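Local coordinates for protein peptide synthase (Silicibacter pomeroyi DSS-3, PDB 2QTP) that is of unknown function but adopts a variant of the Bacillus chorismate mutase fold and may take part in amino-acid metabolism, at residues R6-F11 / V152-A157; P25-V31 / A166-S172; Q129-L135 / F147-R153. All coordinates share one frame; numbering follows the deposited sequence.

Contact 1 (R6-F11 / V152-A157)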
loop_
_atom_site.group_PDB
_atom_site.type_symbol
_atom_site.label_atom_id
_atom_site.label_comp_id
_atom_site.label_asym_id
_atom_site.label_seq_id
_atom_site.Cartn_x
_atom_site.Cartn_y
_atom_site.Cartn_z
ATOM N N ARG A 6 1.227 8.471 -11.381
ATOM C CA ARG A 6 0.569 8.077 -12.637
ATOM C C ARG A 6 -0.885 7.578 -12.465
ATOM O O ARG A 6 -1.792 7.913 -13.250
ATOM C CB ARG A 6 1.399 7.003 -13.337
ATOM C CG ARG A 6 0.781 6.521 -14.636
ATOM C CD ARG A 6 1.772 5.724 -15.480
ATOM N NE ARG A 6 2.102 4.404 -14.931
ATOM C CZ ARG A 6 1.414 3.297 -15.174
ATOM N NH1 ARG A 6 0.334 3.325 -15.943
ATOM N NH2 ARG A 6 1.810 2.142 -14.656
ATOM N N LYS A 7 -1.086 6.759 -11.431
ATOM C CA LYS A 7 -2.358 6.081 -11.161
ATOM C C LYS A 7 -2.572 5.983 -9.662
ATOM O O LYS A 7 -1.609 5.744 -8.918
ATOM C CB LYS A 7 -2.296 4.599 -11.611
ATOM C CG LYS A 7 -2.755 4.219 -12.942
ATOM C CD LYS A 7 -2.938 2.700 -12.997
ATOM C CE LYS A 7 -3.512 2.253 -14.330
ATOM N NZ LYS A 7 -3.853 0.799 -14.280
ATOM N N ILE A 8 -3.824 6.097 -9.240
ATOM C CA ILE A 8 -4.225 5.805 -7.868
ATOM C C ILE A 8 -5.357 4.786 -7.978
ATOM O O ILE A 8 -6.197 4.885 -8.846
ATOM C CB ILE A 8 -4.751 7.038 -7.087
ATOM C CG1 ILE A 8 -3.633 8.020 -6.784
ATOM C CG2 ILE A 8 -5.370 6.607 -5.735
ATOM C CD1 ILE A 8 -4.144 9.254 -6.114
ATOM N N ALA A 9 -5.369 3.795 -7.103
ATOM C CA ALA A 9 -6.414 2.777 -7.145
ATOM C C ALA A 9 -6.856 2.481 -5.721
ATOM O O ALA A 9 -6.018 2.475 -4.798
ATOM C CB ALA A 9 -5.891 1.529 -7.824
ATOM N N VAL A 10 -8.157 2.260 -5.537
ATOM C CA VAL A 10 -8.718 1.922 -4.218
ATOM C C VAL A 10 -9.540 0.631 -4.358
ATOM O O VAL A 10 -10.333 0.490 -5.302
ATOM C CB VAL A 10 -9.538 3.097 -3.628
ATOM C CG1 VAL A 10 -10.108 2.746 -2.259
ATOM C CG2 VAL A 10 -8.663 4.366 -3.538
ATOM N N PHE A 11 -9.306 -0.319 -3.458
ATOM C CA PHE A 11 -9.981 -1.650 -3.451
ATOM C C PHE A 11 -10.663 -1.808 -2.102
ATOM O O PHE A 11 -10.022 -1.592 -1.068
ATOM C CB PHE A 11 -8.981 -2.820 -3.573
ATOM C CG PHE A 11 -7.959 -2.685 -4.699
ATOM C CD1 PHE A 11 -7.004 -1.676 -4.707
ATOM C CD2 PHE A 11 -7.909 -3.634 -5.722
ATOM C CE1 PHE A 11 -6.069 -1.589 -5.746
ATOM C CE2 PHE A 11 -6.955 -3.564 -6.764
ATOM C CZ PHE A 11 -6.049 -2.538 -6.773
ATOM N N VAL A 152 -3.101 -6.874 -3.553
ATOM C CA VAL A 152 -3.390 -5.866 -4.552
ATOM C C VAL A 152 -2.529 -6.107 -5.771
ATOM O O VAL A 152 -1.431 -6.662 -5.681
ATOM C CB VAL A 152 -3.131 -4.402 -4.045
ATOM C CG1 VAL A 152 -3.883 -4.128 -2.788
ATOM C CG2 VAL A 152 -1.670 -4.133 -3.793
ATOM N N ARG A 153 -3.061 -5.731 -6.930
ATOM C CA ARG A 153 -2.262 -5.694 -8.147
ATOM C C ARG A 153 -2.813 -4.699 -9.104
ATOM O O ARG A 153 -3.942 -4.307 -8.976
ATOM C CB ARG A 153 -2.110 -7.046 -8.807
ATOM C CG ARG A 153 -3.321 -7.634 -9.381
ATOM C CD ARG A 153 -2.907 -8.638 -10.493
ATOM N NE ARG A 153 -3.872 -8.430 -11.521
ATOM C CZ ARG A 153 -3.644 -8.373 -12.811
ATOM N NH1 ARG A 153 -2.462 -8.583 -13.360
ATOM N NH2 ARG A 153 -4.680 -8.137 -13.569
ATOM N N LEU A 154 -1.988 -4.242 -10.026
ATOM C CA LEU A 154 -2.454 -3.417 -11.132
ATOM C C LEU A 154 -1.802 -4.034 -12.374
ATOM O O LEU A 154 -0.581 -4.302 -12.363
ATOM C CB LEU A 154 -2.019 -1.970 -10.938
ATOM C CG LEU A 154 -2.712 -1.177 -9.835
ATOM C CD1 LEU A 154 -1.976 0.168 -9.602
ATOM C CD2 LEU A 154 -4.189 -0.975 -10.157
ATOM N N ASN A 155 -2.600 -4.230 -13.429
ATOM C CA ASN A 155 -2.153 -4.899 -14.634
ATOM C C ASN A 155 -0.905 -4.271 -15.238
ATOM O O ASN A 155 -0.074 -4.973 -15.793
ATOM C CB ASN A 155 -3.287 -5.001 -15.697
ATOM C CG ASN A 155 -3.560 -3.668 -16.402
ATOM O OD1 ASN A 155 -3.838 -2.653 -15.750
ATOM N ND2 ASN A 155 -3.437 -3.658 -17.742
ATOM N N ASP A 156 -0.731 -2.963 -15.074
ATOM C CA ASP A 156 0.335 -2.270 -15.778
ATOM C C ASP A 156 1.363 -1.619 -14.857
ATOM O O ASP A 156 2.088 -0.740 -15.273
ATOM C CB ASP A 156 -0.308 -1.208 -16.663
ATOM C CG ASP A 156 -1.017 -0.106 -15.844
ATOM O OD1 ASP A 156 -1.365 -0.287 -14.647
ATOM O OD2 ASP A 156 -1.256 0.950 -16.426
ATOM N N ALA A 157 1.442 -2.061 -13.610
ATOM C CA ALA A 157 2.306 -1.415 -12.675
ATOM C C ALA A 157 2.821 -2.440 -11.678
ATOM O O ALA A 157 2.180 -3.481 -11.469
ATOM C CB ALA A 157 1.557 -0.264 -11.964
#

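Contact 2 (P25-V31 / A166-S172)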
loop_
_atom_site.group_PDB
_atom_site.type_symbol
_atom_site.label_atom_id
_atom_site.label_comp_id
_atom_site.label_asym_id
_atom_site.label_seq_id
_atom_site.Cartn_x
_atom_site.Cartn_y
_atom_site.Cartn_z
ATOM N N PRO A 25 -22.556 -6.784 11.426
ATOM C CA PRO A 25 -22.316 -6.134 10.135
ATOM C C PRO A 25 -21.164 -6.814 9.386
ATOM O O PRO A 25 -20.324 -7.464 10.013
ATOM C CB PRO A 25 -21.938 -4.704 10.539
ATOM C CG PRO A 25 -21.291 -4.867 11.878
ATOM C CD PRO A 25 -22.087 -5.952 12.551
ATOM N N PRO A 26 -21.149 -6.714 8.051
ATOM C CA PRO A 26 -20.027 -7.240 7.267
ATOM C C PRO A 26 -18.709 -6.654 7.691
ATOM O O PRO A 26 -18.657 -5.482 8.035
ATOM C CB PRO A 26 -20.340 -6.760 5.841
ATOM C CG PRO A 26 -21.835 -6.696 5.812
ATOM C CD PRO A 26 -22.213 -6.174 7.188
ATOM N N THR A 27 -17.652 -7.455 7.656
ATOM C CA THR A 27 -16.352 -6.941 7.936
ATOM C C THR A 27 -15.762 -6.407 6.626
ATOM O O THR A 27 -16.055 -6.912 5.551
ATOM C CB THR A 27 -15.471 -7.992 8.630
ATOM O OG1 THR A 27 -15.375 -9.160 7.823
ATOM C CG2 THR A 27 -16.084 -8.361 9.987
ATOM N N ARG A 28 -14.965 -5.350 6.713
ATOM C CA ARG A 28 -14.478 -4.696 5.522
ATOM C C ARG A 28 -13.003 -4.381 5.575
ATOM O O ARG A 28 -12.455 -4.050 6.634
ATOM C CB ARG A 28 -15.256 -3.402 5.266
ATOM C CG ARG A 28 -16.762 -3.563 5.098
ATOM C CD ARG A 28 -17.404 -2.236 4.769
ATOM N NE ARG A 28 -17.190 -1.286 5.865
ATOM C CZ ARG A 28 -17.261 0.037 5.754
ATOM N NH1 ARG A 28 -17.536 0.612 4.583
ATOM N NH2 ARG A 28 -17.045 0.785 6.818
ATOM N N LYS A 29 -12.362 -4.478 4.417
ATOM C CA LYS A 29 -10.959 -4.127 4.269
ATOM C C LYS A 29 -10.859 -3.158 3.101
ATOM O O LYS A 29 -11.579 -3.299 2.098
ATOM C CB LYS A 29 -10.106 -5.350 3.923
ATOM C CG LYS A 29 -10.310 -6.570 4.777
ATOM C CD LYS A 29 -9.328 -7.635 4.321
ATOM C CE LYS A 29 -9.325 -8.859 5.207
ATOM N NZ LYS A 29 -8.432 -9.863 4.579
ATOM N N ALA A 30 -9.967 -2.189 3.204
ATOM C CA ALA A 30 -9.731 -1.274 2.093
ATOM C C ALA A 30 -8.244 -1.137 1.925
ATOM O O ALA A 30 -7.491 -1.230 2.908
ATOM C CB ALA A 30 -10.383 0.087 2.343
ATOM N N VAL A 31 -7.813 -0.921 0.689
ATOM C CA VAL A 31 -6.412 -0.655 0.389
ATOM C C VAL A 31 -6.354 0.404 -0.726
ATOM O O VAL A 31 -7.127 0.346 -1.669
ATOM C CB VAL A 31 -5.594 -1.959 0.028
ATOM C CG1 VAL A 31 -6.268 -2.802 -0.969
ATOM C CG2 VAL A 31 -4.164 -1.606 -0.456
ATOM N N ALA A 166 1.280 0.918 -1.262
ATOM C CA ALA A 166 -0.038 0.610 -0.754
ATOM C C ALA A 166 -0.168 0.840 0.754
ATOM O O ALA A 166 0.758 0.580 1.530
ATOM C CB ALA A 166 -0.406 -0.873 -1.089
ATOM N N VAL A 167 -1.341 1.343 1.154
ATOM C CA VAL A 167 -1.757 1.448 2.559
ATOM C C VAL A 167 -3.123 0.755 2.697
ATOM O O VAL A 167 -4.032 0.968 1.872
ATOM C CB VAL A 167 -1.848 2.919 3.004
ATOM C CG1 VAL A 167 -2.521 3.035 4.369
ATOM C CG2 VAL A 167 -0.417 3.599 2.967
ATOM N N ALA A 168 -3.268 -0.083 3.722
ATOM C CA ALA A 168 -4.506 -0.819 3.967
ATOM C C ALA A 168 -4.991 -0.545 5.385
ATOM O O ALA A 168 -4.183 -0.267 6.276
ATOM C CB ALA A 168 -4.276 -2.308 3.777
ATOM N N VAL A 169 -6.309 -0.621 5.559
ATOM C CA VAL A 169 -7.010 -0.425 6.815
ATOM C C VAL A 169 -8.185 -1.417 6.825
ATOM O O VAL A 169 -8.737 -1.734 5.768
ATOM C CB VAL A 169 -7.553 1.043 6.936
ATOM C CG1 VAL A 169 -8.193 1.273 8.287
ATOM C CG2 VAL A 169 -6.421 2.069 6.732
ATOM N N THR A 170 -8.533 -1.945 7.996
ATOM C CA THR A 170 -9.690 -2.803 8.126
ATOM C C THR A 170 -10.658 -2.156 9.087
ATOM O O THR A 170 -10.271 -1.354 9.927
ATOM C CB THR A 170 -9.405 -4.234 8.652
ATOM O OG1 THR A 170 -8.962 -4.166 9.999
ATOM C CG2 THR A 170 -8.389 -4.962 7.816
ATOM N N ASP A 171 -11.926 -2.490 8.913
ATOM C CA ASP A 171 -12.976 -2.003 9.780
ATOM C C ASP A 171 -13.930 -3.113 10.171
ATOM O O ASP A 171 -14.444 -3.850 9.319
ATOM C CB ASP A 171 -13.761 -0.916 9.064
ATOM C CG ASP A 171 -14.921 -0.422 9.873
ATOM O OD1 ASP A 171 -14.805 -0.343 11.115
ATOM O OD2 ASP A 171 -15.953 -0.097 9.262
ATOM N N SER A 172 -14.155 -3.232 11.471
ATOM C CA SER A 172 -15.237 -4.081 12.018
ATOM C C SER A 172 -14.776 -5.505 12.328
ATOM O O SER A 172 -15.431 -6.206 13.106
ATOM C CB SER A 172 -16.466 -4.101 11.076
ATOM O OG SER A 172 -17.601 -4.636 11.712
#

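Contact 3 (Q129-L135 / F147-R153)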
loop_
_atom_site.group_PDB
_atom_site.type_symbol
_atom_site.label_atom_id
_atom_site.label_comp_id
_atom_site.label_asym_id
_atom_site.label_seq_id
_atom_site.Cartn_x
_atom_site.Cartn_y
_atom_site.Cartn_z
ATOM N N GLN A 129 2.165 -8.072 -11.023
ATOM C CA GLN A 129 2.442 -8.970 -9.921
ATOM C C GLN A 129 1.707 -8.510 -8.673
ATOM O O GLN A 129 1.567 -7.289 -8.396
ATOM C CB GLN A 129 3.921 -9.023 -9.571
ATOM C CG GLN A 129 4.814 -9.801 -10.483
ATOM C CD GLN A 129 6.224 -9.875 -9.906
ATOM O OE1 GLN A 129 6.405 -9.901 -8.687
ATOM N NE2 GLN A 129 7.220 -9.908 -10.774
ATOM N N VAL A 130 1.274 -9.508 -7.912
ATOM C CA VAL A 130 0.524 -9.313 -6.688
ATOM C C VAL A 130 1.405 -8.899 -5.511
ATOM O O VAL A 130 2.470 -9.465 -5.276
ATOM C CB VAL A 130 -0.304 -10.593 -6.322
ATOM C CG1 VAL A 130 -0.890 -10.451 -4.937
ATOM C CG2 VAL A 130 -1.382 -10.881 -7.404
ATOM N N LEU A 131 0.965 -7.860 -4.801
ATOM C CA LEU A 131 1.664 -7.374 -3.604
ATOM C C LEU A 131 0.747 -7.695 -2.436
ATOM O O LEU A 131 -0.430 -7.329 -2.444
ATOM C CB LEU A 131 1.901 -5.841 -3.683
ATOM C CG LEU A 131 2.514 -5.057 -2.527
ATOM C CD1 LEU A 131 3.971 -5.479 -2.226
ATOM C CD2 LEU A 131 2.413 -3.528 -2.861
ATOM N N ASP A 132 1.292 -8.371 -1.439
ATOM C CA ASP A 132 0.545 -8.698 -0.257
ATOM C C ASP A 132 0.749 -7.590 0.770
ATOM O O ASP A 132 1.877 -7.306 1.156
ATOM C CB ASP A 132 1.036 -10.025 0.286
ATOM C CG ASP A 132 -0.099 -10.917 0.792
ATOM O OD1 ASP A 132 -1.021 -10.452 1.545
ATOM O OD2 ASP A 132 -0.027 -12.119 0.427
ATOM N N VAL A 133 -0.329 -6.915 1.161
ATOM C CA VAL A 133 -0.244 -5.850 2.161
ATOM C C VAL A 133 -0.604 -6.434 3.543
ATOM O O VAL A 133 -1.702 -6.888 3.757
ATOM C CB VAL A 133 -1.158 -4.676 1.828
ATOM C CG1 VAL A 133 -0.825 -3.474 2.756
ATOM C CG2 VAL A 133 -1.036 -4.319 0.349
ATOM N N PRO A 134 0.343 -6.438 4.475
ATOM C CA PRO A 134 0.071 -6.974 5.801
ATOM C C PRO A 134 -0.920 -6.108 6.605
ATOM O O PRO A 134 -1.070 -4.919 6.336
ATOM C CB PRO A 134 1.454 -6.994 6.448
ATOM C CG PRO A 134 2.239 -6.035 5.711
ATOM C CD PRO A 134 1.708 -5.926 4.347
ATOM N N LEU A 135 -1.626 -6.712 7.543
ATOM C CA LEU A 135 -2.592 -5.985 8.375
ATOM C C LEU A 135 -2.346 -6.375 9.829
ATOM O O LEU A 135 -2.604 -7.509 10.225
ATOM C CB LEU A 135 -4.036 -6.311 7.982
ATOM C CG LEU A 135 -4.614 -5.646 6.734
ATOM C CD1 LEU A 135 -5.949 -6.308 6.338
ATOM C CD2 LEU A 135 -4.798 -4.160 6.957
ATOM N N PHE A 147 0.441 -12.164 10.491
ATOM C CA PHE A 147 -0.516 -11.116 10.106
ATOM C C PHE A 147 -1.552 -11.585 9.071
ATOM O O PHE A 147 -1.299 -12.500 8.282
ATOM C CB PHE A 147 0.229 -9.866 9.573
ATOM C CG PHE A 147 1.166 -9.253 10.578
ATOM C CD1 PHE A 147 0.677 -8.762 11.792
ATOM C CD2 PHE A 147 2.530 -9.175 10.325
ATOM C CE1 PHE A 147 1.533 -8.209 12.739
ATOM C CE2 PHE A 147 3.399 -8.616 11.264
ATOM C CZ PHE A 147 2.898 -8.129 12.475
ATOM N N ASP A 148 -2.731 -10.964 9.112
ATOM C CA ASP A 148 -3.737 -11.118 8.062
ATOM C C ASP A 148 -3.199 -10.260 6.893
ATOM O O ASP A 148 -2.073 -9.726 6.978
ATOM C CB ASP A 148 -5.107 -10.624 8.567
ATOM C CG ASP A 148 -6.245 -10.888 7.576
ATOM O OD1 ASP A 148 -6.077 -11.755 6.681
ATOM O OD2 ASP A 148 -7.306 -10.226 7.691
ATOM N N GLY A 149 -3.960 -10.125 5.812
ATOM C CA GLY A 149 -3.511 -9.295 4.712
ATOM C C GLY A 149 -4.513 -9.082 3.604
ATOM O O GLY A 149 -5.611 -9.645 3.602
ATOM N N ILE A 150 -4.147 -8.230 2.660
ATOM C CA ILE A 150 -4.967 -8.047 1.484
ATOM C C ILE A 150 -4.036 -7.965 0.276
ATOM O O ILE A 150 -2.977 -7.341 0.339
ATOM C CB ILE A 150 -5.937 -6.820 1.631
ATOM C CG1 ILE A 150 -6.773 -6.617 0.336
ATOM C CG2 ILE A 150 -5.160 -5.543 2.049
ATOM C CD1 ILE A 150 -8.143 -5.832 0.534
ATOM N N GLU A 151 -4.414 -8.623 -0.805
ATOM C CA GLU A 151 -3.633 -8.632 -2.025
ATOM C C GLU A 151 -4.067 -7.528 -2.929
ATOM O O GLU A 151 -5.265 -7.257 -3.078
ATOM C CB GLU A 151 -3.770 -9.978 -2.713
ATOM C CG GLU A 151 -3.169 -11.070 -1.866
ATOM C CD GLU A 151 -3.200 -12.441 -2.486
ATOM O OE1 GLU A 151 -3.774 -12.605 -3.542
ATOM O OE2 GLU A 151 -2.632 -13.378 -1.914
ATOM N N VAL A 152 -3.101 -6.874 -3.553
ATOM C CA VAL A 152 -3.390 -5.866 -4.552
ATOM C C VAL A 152 -2.529 -6.107 -5.771
ATOM O O VAL A 152 -1.431 -6.662 -5.681
ATOM C CB VAL A 152 -3.131 -4.402 -4.045
ATOM C CG1 VAL A 152 -3.883 -4.128 -2.788
ATOM C CG2 VAL A 152 -1.670 -4.133 -3.793
ATOM N N ARG A 153 -3.061 -5.731 -6.930
ATOM C CA ARG A 153 -2.262 -5.694 -8.147
ATOM C C ARG A 153 -2.813 -4.699 -9.104
ATOM O O ARG A 153 -3.942 -4.307 -8.976
ATOM C CB ARG A 153 -2.110 -7.046 -8.807
ATOM C CG ARG A 153 -3.321 -7.634 -9.381
ATOM C CD ARG A 153 -2.907 -8.638 -10.493
ATOM N NE ARG A 153 -3.872 -8.430 -11.521
ATOM C CZ ARG A 153 -3.644 -8.373 -12.811
ATOM N NH1 ARG A 153 -2.462 -8.583 -13.360
ATOM N NH2 ARG A 153 -4.680 -8.137 -13.569
#

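Contact 1 (R6-F11 / V152-A157)
A salt-bridge network of R6, K7 and D156 marks one end of the contact between strand 6-11 and the loop 152-157 that passes over the face of its sheet. The carboxylate of D156 is shared. R6 NH1 donates to D156 OD2 at 2.9 Å in an almost straight bond (176°), with the oxygen in the guanidinium plane of R6, whereas the carboxylate is met from above its own plane and the two flat groups stand 79° apart. K7 NZ takes the other oxygen, D156 OD1, at 2.7 Å, also from above the carboxylate plane. With CG of D156 between its backbone N and carbonyl carbon (chi1 65°), the acid rises from the loop to meet two bases arriving from the opposite direction. R6 NH2 adds a weak bond to the backbone O of D156. The bend at chi3 of R6 turns its guanidinium down onto the loop, and its NE is paired with E162, so two acids hold the group.

Farther along the strand the contact becomes apolar. L154 CD2 lies 3.8 Å from A9 CB and 4.2 Å from F11 CZ. The F11 ring spreads its face over V152 CB, 4.4 Å from CZ, while the backbone O of R153 comes to the ring edge, 3.5 Å from the same carbon. V31 touches both F11 and V152, and V35 touches L154 and A157, so the neighbouring strand 21-37 forms the floor under these side chains. The 152-157 chain reverses in a turn from L154 to A157, closed by the bond from A157 N to L154 O: a type I beta turn laid across a sheet face, its third residue, D156, fastened to the strand by two ion pairs.

Contact 2 (P25-V31 / A166-S172)
D171 OD2 accepts R28 NH2 at 2.8 Å, the side-chain half of a double link between these two residues. The bond uses the anti lone pair of OD2 and lies close to the guanidinium plane, although the two planes are 68° apart. Both side chains leave the sheet on the same face and run side by side; D171 keeps CG anti to its backbone N (chi1 176°), and the bend at chi3 of R28 brings NH2 across. The same NH2 also bonds to the backbone O of L70. Replacing R28 with a leucine would probably leave the D171 carboxylate without its basic partner and L70 O without this donor.

Below the ion pair, R28 and D171 exchange backbone bonds as a hydrogen-bonded pair, D171 N to R28 O being 2.8 Å, and A30 and V169 repeat the pattern. On the other face, K29 CG lies beside T170 CG2 at 3.9 Å before its amine leads away to G149 O. Next to it V31 sets CB 4.0 Å from A168 CB and CG2 3.9 Å from A166 CB, a small apolar patch covered by V133 and I150. The 165° strand angle is that of regular antiparallel pairing within a mixed beta-sheet.

Contact 3 (Q129-L135 / F147-R153)
V133 and V152 meet through their CG2 atoms, 4.2 Å apart, at the middle of an apolar row on one face of the strand pair. V152 CG2, set between its backbone N and carbonyl carbon (chi1 -55° for CG1), also lies 4.0 Å from L131 CB. Beyond V133, I150 CG2 comes 4.1 Å from V133 CB, and the CD1 branch of L135 reaches over the backbone of G149. This face is the buried one: V31 and V33 of strand 21-37 touch V152, while A168 lies against V133 and L135.

The backbones place these side chains. Strands 131-135 and 148-152 form a two-stranded antiparallel sheet, their directions 152° apart, joined by hydrogen-bonded pairs at L131-V152, V133-I150 and L135-D148. The bond from L131 N to V152 O is short, 2.8 Å, and nearly straight at 176°, whereas L135 N approaches D148 O from above the carbonyl plane, so the pairing is less regular at that end. G149 lies opposite P134, and a CB there would run into D132 OD1.

The other face carries charge. D132 OD2 and E151 OE2 stand 3.7 Å apart with their carboxylate planes nearly perpendicular, a repulsion that could raise the proton affinity of one of them. E151 packs its CB against V130 CG1 at 3.7 Å. Farther out, S83 OG bonds to the backbone O of D132, K29 NZ to G149 O, and R153 NH1 to G128 O.

From the N terminus, strand 6-11 is the first half of contact 1, and P25-V31 follows as the first half of contact 2. Q129-L135 then pairs with F147-R153, closing the short loop of contact 3. The chain runs on through V152-A157, which closes contact 1, and A166-S172 closes contact 2. Contacts 1 and 2 therefore cross, while contact 3 lies within the spans of both and shares V152 and R153 with contact 1. In space, F11 and V31 join contacts 1 and 2 as neighbours in the mixed sheet, and V31, K29 and T170 bring contact 2 against the two-stranded sheet of contact 3.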